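Local coordinates for pyoverdine biosynthesis protein PvcA (Pseudomonas aeruginosa, PDB 3E59), which catalyses formation of the isonitrile group on L-tyrosine, taking the carbon atom from C2 of ribulose 5-phosphate, a step in paerucumarin biosynthesis, at residues A[23-27]-A[255-260]; A[60-66]-A[250-256]; A[114-118]-A[130-134]. One frame throughout, in Å; residues are numbered along the deposited sequence.

In the fold
The three contacts build on, and follow, the strands of one five-stranded parallel sheet; two join remote parts of the sequence, the third is local. Interaction 2 pairs strands 60-64 and 252-255. Interaction 1, its centre about 13 Å from that of interaction 2, shares Ser255 and Ile256 with it, and one phosphate ion touches both. It ties the segment before helix 27-30 to the loop between strands 252-255 and 265-267, with strands 60-64, 108-112 and 149-151 between its segments in sequence. Interaction 3, centred about 18 Å from interaction 2, follows strand 108-112 and touches interaction 2 where Ala66 O packs on Ser114 and Asp115. Each contact encloses the next, interaction 1 outermost.

Interaction 1 of 3, residues A[23-27]-A[255-260]; sequences RRRYP and SIHPQP. With PO4 (phosphate ion), chain E.
Both segments are irregular and mostly extended: Arg23 to Tyr26 have phi -64 to -114° and psi 126 to 156°, and 257-260 is similar, after a kink at Ile256 (-106/11). The nearest CA atoms are those of Arg24 and Pro258, 4.7 Å apart, yet no clear direct hydrogen bond joins the segments. Water supplies the links: one accepts from Gln259 N (2.9 Å) and donates to Arg24 O (2.8 Å), another accepts from Arg23 NH1 (3.1 Å) and donates to Gln259 O (2.7 Å). Tyr26, chi1 m, lays its ring on Pro258 in a CH-pi contact, Pro258 CB standing 3.7 Å from the Tyr26 ring centroid, 10° off the normal. Arg24 (chi1 m) reaches along Ile256, its NH2 3.7 Å from Ile256 CG2, its guanidinium held by Ile268, Asp276 and Leu278 carbonyls. Ser255 OG accepts from His257 N (3.2 Å), an ST turn, and from Gln259 NE2 (2.9 Å). Phosphate O3 accepts from Ser255 OG (2.6 Å), and O1 from His257 ND1 (2.9 Å) and Gln259 NE2 (3.1 Å); Arg253 and Lys265 add theirs. The ion probably comes from the crystallisation liquor; these donors might possibly hold a substrate phosphate.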
loop_
_atom_site.group_PDB
_atom_site.type_symbol
_atom_site.label_atom_id
_atom_site.label_comp_id
_atom_site.label_asym_id
_atom_site.label_seq_id
_atom_site.Cartn_x
_atom_site.Cartn_y
_atom_site.Cartn_z
ATOM N N ARG A 23 -7.834 10.470 2.011
ATOM C CA ARG A 23 -6.523 10.751 1.428
ATOM C C ARG A 23 -5.406 10.742 2.488
ATOM O O ARG A 23 -5.552 11.314 3.581
ATOM C CB ARG A 23 -6.550 12.078 0.651
ATOM C CG ARG A 23 -5.289 12.333 -0.169
ATOM C CD ARG A 23 -5.363 13.592 -1.017
ATOM N NE ARG A 23 -5.511 14.812 -0.226
ATOM C CZ ARG A 23 -4.551 15.702 0.011
ATOM N NH1 ARG A 23 -3.325 15.539 -0.491
ATOM N NH2 ARG A 23 -4.826 16.780 0.749
ATOM N N ARG A 24 -4.307 10.060 2.176
ATOM C CA ARG A 24 -3.090 10.166 2.986
ATOM C C ARG A 24 -2.403 11.484 2.654
ATOM O O ARG A 24 -2.206 11.801 1.473
ATOM C CB ARG A 24 -2.123 9.035 2.667
ATOM C CG ARG A 24 -2.608 7.705 3.071
ATOM C CD ARG A 24 -1.579 6.651 2.793
ATOM N NE ARG A 24 -2.235 5.347 2.859
ATOM C CZ ARG A 24 -2.142 4.477 3.862
ATOM N NH1 ARG A 24 -1.372 4.713 4.924
ATOM N NH2 ARG A 24 -2.812 3.345 3.779
ATOM N N ARG A 25 -2.065 12.251 3.691
ATOM C CA ARG A 25 -1.289 13.483 3.548
ATOM C C ARG A 25 0.047 13.260 4.236
ATOM O O ARG A 25 0.133 12.402 5.115
ATOM C CB ARG A 25 -2.005 14.656 4.222
ATOM C CG ARG A 25 -3.387 14.989 3.662
ATOM C CD ARG A 25 -3.919 16.269 4.287
ATOM N NE ARG A 25 -3.116 17.435 3.912
ATOM C CZ ARG A 25 -3.070 18.583 4.588
ATOM N NH1 ARG A 25 -3.778 18.751 5.701
ATOM N NH2 ARG A 25 -2.303 19.570 4.146
ATOM N N TYR A 26 1.085 14.001 3.835
ATOM C CA TYR A 26 2.352 13.994 4.568
ATOM C C TYR A 26 2.103 14.562 5.959
ATOM O O TYR A 26 1.542 15.648 6.069
ATOM C CB TYR A 26 3.434 14.798 3.825
ATOM C CG TYR A 26 3.840 14.174 2.506
ATOM C CD1 TYR A 26 4.763 13.122 2.460
ATOM C CD2 TYR A 26 3.274 14.612 1.306
ATOM C CE1 TYR A 26 5.132 12.548 1.246
ATOM C CE2 TYR A 26 3.634 14.041 0.086
ATOM C CZ TYR A 26 4.554 13.014 0.066
ATOM O OH TYR A 26 4.903 12.447 -1.122
ATOM N N PRO A 27 2.486 13.822 7.029
ATOM C CA PRO A 27 2.299 14.329 8.406
ATOM C C PRO A 27 2.864 15.743 8.558
ATOM O O PRO A 27 2.285 16.566 9.267
ATOM C CB PRO A 27 3.110 13.342 9.265
ATOM C CG PRO A 27 3.103 12.068 8.466
ATOM C CD PRO A 27 3.116 12.485 7.016
ATOM N N SER A 255 -2.380 4.636 -3.974
ATOM C CA SER A 255 -1.108 4.373 -3.295
ATOM C C SER A 255 -1.390 4.224 -1.811
ATOM O O SER A 255 -2.426 4.677 -1.329
ATOM C CB SER A 255 -0.135 5.529 -3.537
ATOM O OG SER A 255 1.161 5.243 -3.043
ATOM N N ILE A 256 -0.481 3.564 -1.098
ATOM C CA ILE A 256 -0.544 3.515 0.362
ATOM C C ILE A 256 0.521 4.390 1.010
ATOM O O ILE A 256 0.755 4.305 2.231
ATOM C CB ILE A 256 -0.546 2.040 0.942
ATOM C CG1 ILE A 256 0.489 1.136 0.263
ATOM C CG2 ILE A 256 -1.914 1.440 0.781
ATOM C CD1 ILE A 256 1.907 1.384 0.700
ATOM N N HIS A 257 1.168 5.218 0.174
ATOM C CA HIS A 257 2.007 6.323 0.628
ATOM C C HIS A 257 1.326 7.659 0.372
ATOM O O HIS A 257 0.606 7.796 -0.610
ATOM C CB HIS A 257 3.341 6.366 -0.111
ATOM C CG HIS A 257 4.082 5.081 -0.094
ATOM N ND1 HIS A 257 4.633 4.536 -1.232
ATOM C CD2 HIS A 257 4.369 4.226 0.919
ATOM C CE1 HIS A 257 5.234 3.400 -0.919
ATOM N NE2 HIS A 257 5.092 3.194 0.380
ATOM N N PRO A 258 1.564 8.650 1.254
ATOM C CA PRO A 258 1.188 10.043 0.947
ATOM C C PRO A 258 1.860 10.437 -0.366
ATOM O O PRO A 258 2.983 10.003 -0.621
ATOM C CB PRO A 258 1.814 10.850 2.089
ATOM C CG PRO A 258 2.039 9.881 3.177
ATOM C CD PRO A 258 2.191 8.514 2.582
ATOM N N GLN A 259 1.179 11.239 -1.182
ATOM C CA GLN A 259 1.678 11.596 -2.498
ATOM C C GLN A 259 1.607 13.103 -2.734
ATOM O O GLN A 259 0.687 13.767 -2.218
ATOM C CB GLN A 259 0.903 10.840 -3.599
ATOM C CG GLN A 259 1.089 9.299 -3.600
ATOM C CD GLN A 259 2.498 8.828 -3.976
ATOM O OE1 GLN A 259 3.294 9.586 -4.544
ATOM N NE2 GLN A 259 2.807 7.556 -3.663
ATOM N N PRO A 260 2.559 13.651 -3.534
ATOM C CA PRO A 260 2.451 15.060 -3.936
ATOM C C PRO A 260 1.090 15.290 -4.604
ATOM O O PRO A 260 0.569 14.390 -5.251
ATOM C CB PRO A 260 3.597 15.244 -4.953
ATOM C CG PRO A 260 4.567 14.114 -4.688
ATOM C CD PRO A 260 3.746 12.979 -4.113
HETATM P P PO4 E . 4.145 3.987 -4.889
HETATM O O1 PO4 E . 4.648 5.157 -4.081
HETATM O O2 PO4 E . 4.825 2.731 -4.371
HETATM O O3 PO4 E . 2.610 3.895 -4.744
HETATM O O4 PO4 E . 4.535 4.146 -6.333
HETATM O O HOH W 1 -1.996 13.735 -2.701
HETATM O O HOH W 2 -1.719 11.140 -1.198
HETATM O O HOH W 3 5.691 9.609 -1.056
#

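Interaction 2 of 3, residues A[60-66]-A[250-256]; sequences IEFVLPA and RAIRLSI. With PO4 (phosphate ion), chain E.
Phe62, chi1 m, packs its ring against Ile252, CD2 lying 3.5 Å from Ile252 CB, while its CB meets Leu254 CD1 at 3.8 Å. Ile252 reaches helix 35-55 and Phe62 helix 84-103. Strands 60-64 and 252-255 run parallel, their axes 4.7 Å apart and crossing at -34°, with Phe62 beside Ile252 and Val63 beside Arg253 (CA-CA 4.6 and 5.1 Å). Three hydrogen bonds set the register: Ile252 N to Glu61 O (2.8 Å), Val63 N to Ile252 O (2.9 Å) and Leu254 N to Val63 O (2.8 Å). On the other face Val63 CG2 touches Ala251 CB at 3.6 Å, and the Arg253 guanidinium rests a face on Pro65, NH1 3.5 Å from Pro65 CG. Arg253 NH1 binds Leu254 O (2.9 Å) and phosphate O3 (3.1 Å), and NH2 binds phosphate O4 (2.8 Å). The phosphate, probably from the crystallisation liquor, sits at the C-terminal end of strand 252-255, the sheet edge where alpha/beta folds commonly place binding sites.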
loop_
_atom_site.group_PDB
_atom_site.type_symbol
_atom_site.label_atom_id
_atom_site.label_comp_id
_atom_site.label_asym_id
_atom_site.label_seq_id
_atom_site.Cartn_x
_atom_site.Cartn_y
_atom_site.Cartn_z
ATOM N N ILE A 60 -15.076 2.484 -13.464
ATOM C CA ILE A 60 -13.839 3.196 -13.133
ATOM C C ILE A 60 -12.800 2.211 -12.569
ATOM O O ILE A 60 -13.056 1.523 -11.574
ATOM C CB ILE A 60 -14.105 4.353 -12.142
ATOM C CG1 ILE A 60 -15.223 5.264 -12.669
ATOM C CG2 ILE A 60 -12.816 5.169 -11.869
ATOM C CD1 ILE A 60 -15.914 6.057 -11.575
ATOM N N GLU A 61 -11.643 2.127 -13.225
ATOM C CA GLU A 61 -10.545 1.269 -12.771
ATOM C C GLU A 61 -9.595 2.034 -11.849
ATOM O O GLU A 61 -9.180 3.175 -12.155
ATOM C CB GLU A 61 -9.752 0.698 -13.962
ATOM C CG GLU A 61 -10.564 -0.172 -14.931
ATOM C CD GLU A 61 -9.807 -0.489 -16.237
ATOM O OE1 GLU A 61 -8.603 -0.831 -16.185
ATOM O OE2 GLU A 61 -10.427 -0.399 -17.324
ATOM N N PHE A 62 -9.280 1.389 -10.724
ATOM C CA PHE A 62 -8.241 1.800 -9.785
ATOM C C PHE A 62 -7.161 0.717 -9.722
ATOM O O PHE A 62 -7.464 -0.477 -9.694
ATOM C CB PHE A 62 -8.815 2.045 -8.363
ATOM C CG PHE A 62 -9.878 3.107 -8.312
ATOM C CD1 PHE A 62 -11.223 2.777 -8.494
ATOM C CD2 PHE A 62 -9.541 4.443 -8.090
ATOM C CE1 PHE A 62 -12.222 3.761 -8.472
ATOM C CE2 PHE A 62 -10.517 5.428 -8.066
ATOM C CZ PHE A 62 -11.864 5.093 -8.266
ATOM N N VAL A 63 -5.904 1.157 -9.700
ATOM C CA VAL A 63 -4.751 0.295 -9.468
ATOM C C VAL A 63 -4.143 0.678 -8.127
ATOM O O VAL A 63 -3.948 1.863 -7.851
ATOM C CB VAL A 63 -3.729 0.429 -10.615
ATOM C CG1 VAL A 63 -2.331 -0.016 -10.184
ATOM C CG2 VAL A 63 -4.221 -0.378 -11.822
ATOM N N LEU A 64 -3.863 -0.326 -7.299
ATOM C CA LEU A 64 -3.287 -0.114 -5.970
ATOM C C LEU A 64 -2.118 -1.067 -5.672
ATOM O O LEU A 64 -2.348 -2.245 -5.371
ATOM C CB LEU A 64 -4.385 -0.305 -4.905
ATOM C CG LEU A 64 -3.974 -0.240 -3.418
ATOM C CD1 LEU A 64 -3.181 1.028 -3.098
ATOM C CD2 LEU A 64 -5.183 -0.380 -2.494
ATOM N N PRO A 65 -0.863 -0.571 -5.752
ATOM C CA PRO A 65 0.265 -1.385 -5.316
ATOM C C PRO A 65 0.295 -1.442 -3.788
ATOM O O PRO A 65 0.484 -0.401 -3.123
ATOM C CB PRO A 65 1.488 -0.616 -5.859
ATOM C CG PRO A 65 0.935 0.393 -6.808
ATOM C CD PRO A 65 -0.403 0.734 -6.257
ATOM N N ALA A 66 0.089 -2.638 -3.238
ATOM C CA ALA A 66 -0.105 -2.811 -1.793
ATOM C C ALA A 66 -0.209 -4.292 -1.415
ATOM O O ALA A 66 -0.219 -5.163 -2.284
ATOM C CB ALA A 66 -1.369 -2.079 -1.337
ATOM N N ARG A 250 -4.906 3.847 -18.157
ATOM C CA ARG A 250 -5.939 4.811 -17.790
ATOM C C ARG A 250 -6.359 4.745 -16.320
ATOM O O ARG A 250 -6.874 5.722 -15.778
ATOM C CB ARG A 250 -7.166 4.657 -18.690
ATOM C CG ARG A 250 -6.866 4.719 -20.200
ATOM C CD ARG A 250 -8.173 4.759 -20.995
ATOM N NE ARG A 250 -8.971 3.556 -20.765
ATOM C CZ ARG A 250 -10.299 3.515 -20.695
ATOM N NH1 ARG A 250 -11.028 4.621 -20.832
ATOM N NH2 ARG A 250 -10.902 2.355 -20.474
ATOM N N ALA A 251 -6.133 3.605 -15.680
ATOM C CA ALA A 251 -6.578 3.388 -14.310
ATOM C C ALA A 251 -6.143 4.535 -13.403
ATOM O O ALA A 251 -5.037 5.094 -13.560
ATOM C CB ALA A 251 -6.043 2.066 -13.771
ATOM N N ILE A 252 -7.023 4.878 -12.464
ATOM C CA ILE A 252 -6.707 5.836 -11.416
ATOM C C ILE A 252 -5.708 5.147 -10.511
ATOM O O ILE A 252 -5.943 4.032 -10.041
ATOM C CB ILE A 252 -7.970 6.287 -10.608
ATOM C CG1 ILE A 252 -9.144 6.669 -11.533
ATOM C CG2 ILE A 252 -7.626 7.406 -9.610
ATOM C CD1 ILE A 252 -8.812 7.636 -12.640
ATOM N N ARG A 253 -4.581 5.813 -10.293
ATOM C CA ARG A 253 -3.471 5.250 -9.559
ATOM C C ARG A 253 -3.553 5.556 -8.041
ATOM O O ARG A 253 -3.261 6.683 -7.593
ATOM C CB ARG A 253 -2.167 5.770 -10.181
ATOM C CG ARG A 253 -0.868 5.265 -9.547
ATOM C CD ARG A 253 -0.678 3.725 -9.595
ATOM N NE ARG A 253 0.754 3.436 -9.486
ATOM C CZ ARG A 253 1.438 3.515 -8.351
ATOM N NH1 ARG A 253 0.815 3.837 -7.224
ATOM N NH2 ARG A 253 2.738 3.288 -8.340
ATOM N N LEU A 254 -3.958 4.557 -7.258
ATOM C CA LEU A 254 -3.956 4.695 -5.804
ATOM C C LEU A 254 -2.609 4.284 -5.239
ATOM O O LEU A 254 -1.798 3.670 -5.928
ATOM C CB LEU A 254 -5.073 3.888 -5.152
ATOM C CG LEU A 254 -6.525 4.102 -5.597
ATOM C CD1 LEU A 254 -7.381 3.039 -4.950
ATOM C CD2 LEU A 254 -7.053 5.510 -5.264
ATOM N N SER A 255 -2.380 4.636 -3.974
ATOM C CA SER A 255 -1.108 4.373 -3.295
ATOM C C SER A 255 -1.390 4.224 -1.811
ATOM O O SER A 255 -2.426 4.677 -1.329
ATOM C CB SER A 255 -0.135 5.529 -3.537
ATOM O OG SER A 255 1.161 5.243 -3.043
ATOM N N ILE A 256 -0.481 3.564 -1.098
ATOM C CA ILE A 256 -0.544 3.515 0.362
ATOM C C ILE A 256 0.521 4.390 1.010
ATOM O O ILE A 256 0.755 4.305 2.231
ATOM C CB ILE A 256 -0.546 2.040 0.942
ATOM C CG1 ILE A 256 0.489 1.136 0.263
ATOM C CG2 ILE A 256 -1.914 1.440 0.781
ATOM C CD1 ILE A 256 1.907 1.384 0.700
HETATM P P PO4 E . 4.145 3.987 -4.889
HETATM O O1 PO4 E . 4.648 5.157 -4.081
HETATM O O2 PO4 E . 4.825 2.731 -4.371
HETATM O O3 PO4 E . 2.610 3.895 -4.744
HETATM O O4 PO4 E . 4.535 4.146 -6.333
HETATM O O HOH W 4 1.383 1.943 -2.937
#

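Interaction 3 of 3, residues A[114-118]-A[130-134]; sequences SDGRV and ISAYQ
Ser114, extended (-54/130), ends the run out of strand 108-112, and its CA-to-CB bond points toward helix 127-144. With chi1 t, its OG lies 2.5 Å from a water, which donates to Gln134 OE1 (2.4 Å) and accepts a weak bond from Arg117 N (3.3 Å). At Asp115 (-102/18) the chain turns away, its side chain touching Trp240 and Pro68, and Asp115 O then accepts from Val118 N (3.2 Å) as a short, weakly bonded helix begins. Gly116, helical at -62/-43, and Ile130 have the nearest CA atoms, 5.9 Å apart. An ideal CB on Gly116 would stand only 3.0 Å from Ile130 CG2, so the missing side chain is what lets the isoleucine in; Gly116 O meets Ile130 CD1 at 3.1 Å. Arg117 (chi1 t, then p, p) wraps round Ile130, whose CG2 lies over one face of the guanidinium, 3.9 Å from Arg117 NH1. Arg117 NH2 donates to Ser131 OG (2.7 Å, 168°), and the charge is answered by salt bridges to Asp127 and Glu155; Glu155 also accepts from Gln134 NE2. Val118 points away, onto Leu174 and Trp240. Across the contact, Ile130 (m, t) and Gln134 (m, t) stand one turn apart, joined by the helical bond from Gln134 N to Ile130 O (2.8 Å), so both face the incoming segment. The short helix 116-119, following strand 108-112, thus sits between helix 127-144 on one hand and helices 167-178 and 219-247 on the other.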
loop_
_atom_site.group_PDB
_atom_site.type_symbol
_atom_site.label_atom_id
_atom_site.label_comp_id
_atom_site.label_asym_id
_atom_site.label_seq_id
_atom_site.Cartn_x
_atom_site.Cartn_y
_atom_site.Cartn_z
ATOM N N SER A 114 -0.204 -6.476 -5.888
ATOM C CA SER A 114 0.728 -6.861 -4.850
ATOM C C SER A 114 2.172 -6.683 -5.295
ATOM O O SER A 114 2.561 -7.134 -6.377
ATOM C CB SER A 114 0.491 -8.305 -4.431
ATOM O OG SER A 114 1.525 -8.712 -3.550
ATOM N N ASP A 115 2.952 -6.020 -4.450
ATOM C CA ASP A 115 4.377 -5.829 -4.695
ATOM C C ASP A 115 5.244 -6.785 -3.869
ATOM O O ASP A 115 6.447 -6.569 -3.711
ATOM C CB ASP A 115 4.782 -4.359 -4.478
ATOM C CG ASP A 115 4.253 -3.760 -3.165
ATOM O OD1 ASP A 115 3.434 -4.368 -2.437
ATOM O OD2 ASP A 115 4.675 -2.628 -2.867
ATOM N N GLY A 116 4.630 -7.855 -3.362
ATOM C CA GLY A 116 5.332 -8.809 -2.502
ATOM C C GLY A 116 6.475 -9.454 -3.239
ATOM O O GLY A 116 7.566 -9.593 -2.707
ATOM N N ARG A 117 6.214 -9.824 -4.488
ATOM C CA ARG A 117 7.195 -10.494 -5.309
ATOM C C ARG A 117 8.293 -9.564 -5.821
ATOM O O ARG A 117 9.376 -10.040 -6.123
ATOM C CB ARG A 117 6.511 -11.212 -6.480
ATOM C CG ARG A 117 7.375 -12.278 -7.172
ATOM C CD ARG A 117 7.521 -13.532 -6.319
ATOM N NE ARG A 117 6.274 -14.289 -6.244
ATOM C CZ ARG A 117 6.017 -15.228 -5.340
ATOM N NH1 ARG A 117 6.917 -15.532 -4.414
ATOM N NH2 ARG A 117 4.848 -15.858 -5.357
ATOM N N VAL A 118 8.027 -8.258 -5.907
ATOM C CA VAL A 118 8.970 -7.321 -6.558
ATOM C C VAL A 118 10.289 -7.097 -5.791
ATOM O O VAL A 118 11.329 -6.828 -6.411
ATOM C CB VAL A 118 8.315 -5.935 -6.984
ATOM C CG1 VAL A 118 6.917 -6.121 -7.570
ATOM C CG2 VAL A 118 8.296 -4.936 -5.856
ATOM N N ILE A 130 5.679 -15.079 0.807
ATOM C CA ILE A 130 4.932 -14.222 -0.121
ATOM C C ILE A 130 3.784 -14.997 -0.789
ATOM O O ILE A 130 2.645 -14.519 -0.823
ATOM C CB ILE A 130 5.871 -13.551 -1.173
ATOM C CG1 ILE A 130 6.829 -12.574 -0.485
ATOM C CG2 ILE A 130 5.075 -12.813 -2.265
ATOM C CD1 ILE A 130 8.053 -12.353 -1.274
ATOM N N SER A 131 4.083 -16.186 -1.306
ATOM C CA SER A 131 3.059 -17.036 -1.917
ATOM C C SER A 131 1.934 -17.399 -0.949
ATOM O O SER A 131 0.777 -17.409 -1.340
ATOM C CB SER A 131 3.678 -18.300 -2.514
ATOM O OG SER A 131 4.238 -18.029 -3.784
ATOM N N ALA A 132 2.280 -17.701 0.304
ATOM C CA ALA A 132 1.283 -18.012 1.337
ATOM C C ALA A 132 0.399 -16.794 1.667
ATOM O O ALA A 132 -0.823 -16.923 1.839
ATOM C CB ALA A 132 1.964 -18.535 2.586
ATOM N N TYR A 133 1.022 -15.619 1.747
ATOM C CA TYR A 133 0.294 -14.374 1.983
ATOM C C TYR A 133 -0.650 -14.037 0.827
ATOM O O TYR A 133 -1.795 -13.622 1.061
ATOM C CB TYR A 133 1.264 -13.219 2.244
ATOM C CG TYR A 133 0.606 -11.919 2.665
ATOM C CD1 TYR A 133 0.239 -10.960 1.714
ATOM C CD2 TYR A 133 0.363 -11.641 4.017
ATOM C CE1 TYR A 133 -0.356 -9.756 2.092
ATOM C CE2 TYR A 133 -0.237 -10.441 4.409
ATOM C CZ TYR A 133 -0.596 -9.508 3.439
ATOM O OH TYR A 133 -1.172 -8.322 3.816
ATOM N N GLN A 134 -0.146 -14.206 -0.400
ATOM C CA GLN A 134 -0.924 -14.017 -1.628
ATOM C C GLN A 134 -2.192 -14.870 -1.618
ATOM O O GLN A 134 -3.294 -14.365 -1.844
ATOM C CB GLN A 134 -0.076 -14.354 -2.864
ATOM C CG GLN A 134 0.825 -13.213 -3.365
ATOM C CD GLN A 134 1.652 -13.572 -4.602
ATOM O OE1 GLN A 134 2.669 -12.939 -4.882
ATOM N NE2 GLN A 134 1.222 -14.590 -5.339
HETATM O O HOH W 5 2.992 -10.613 -4.239
#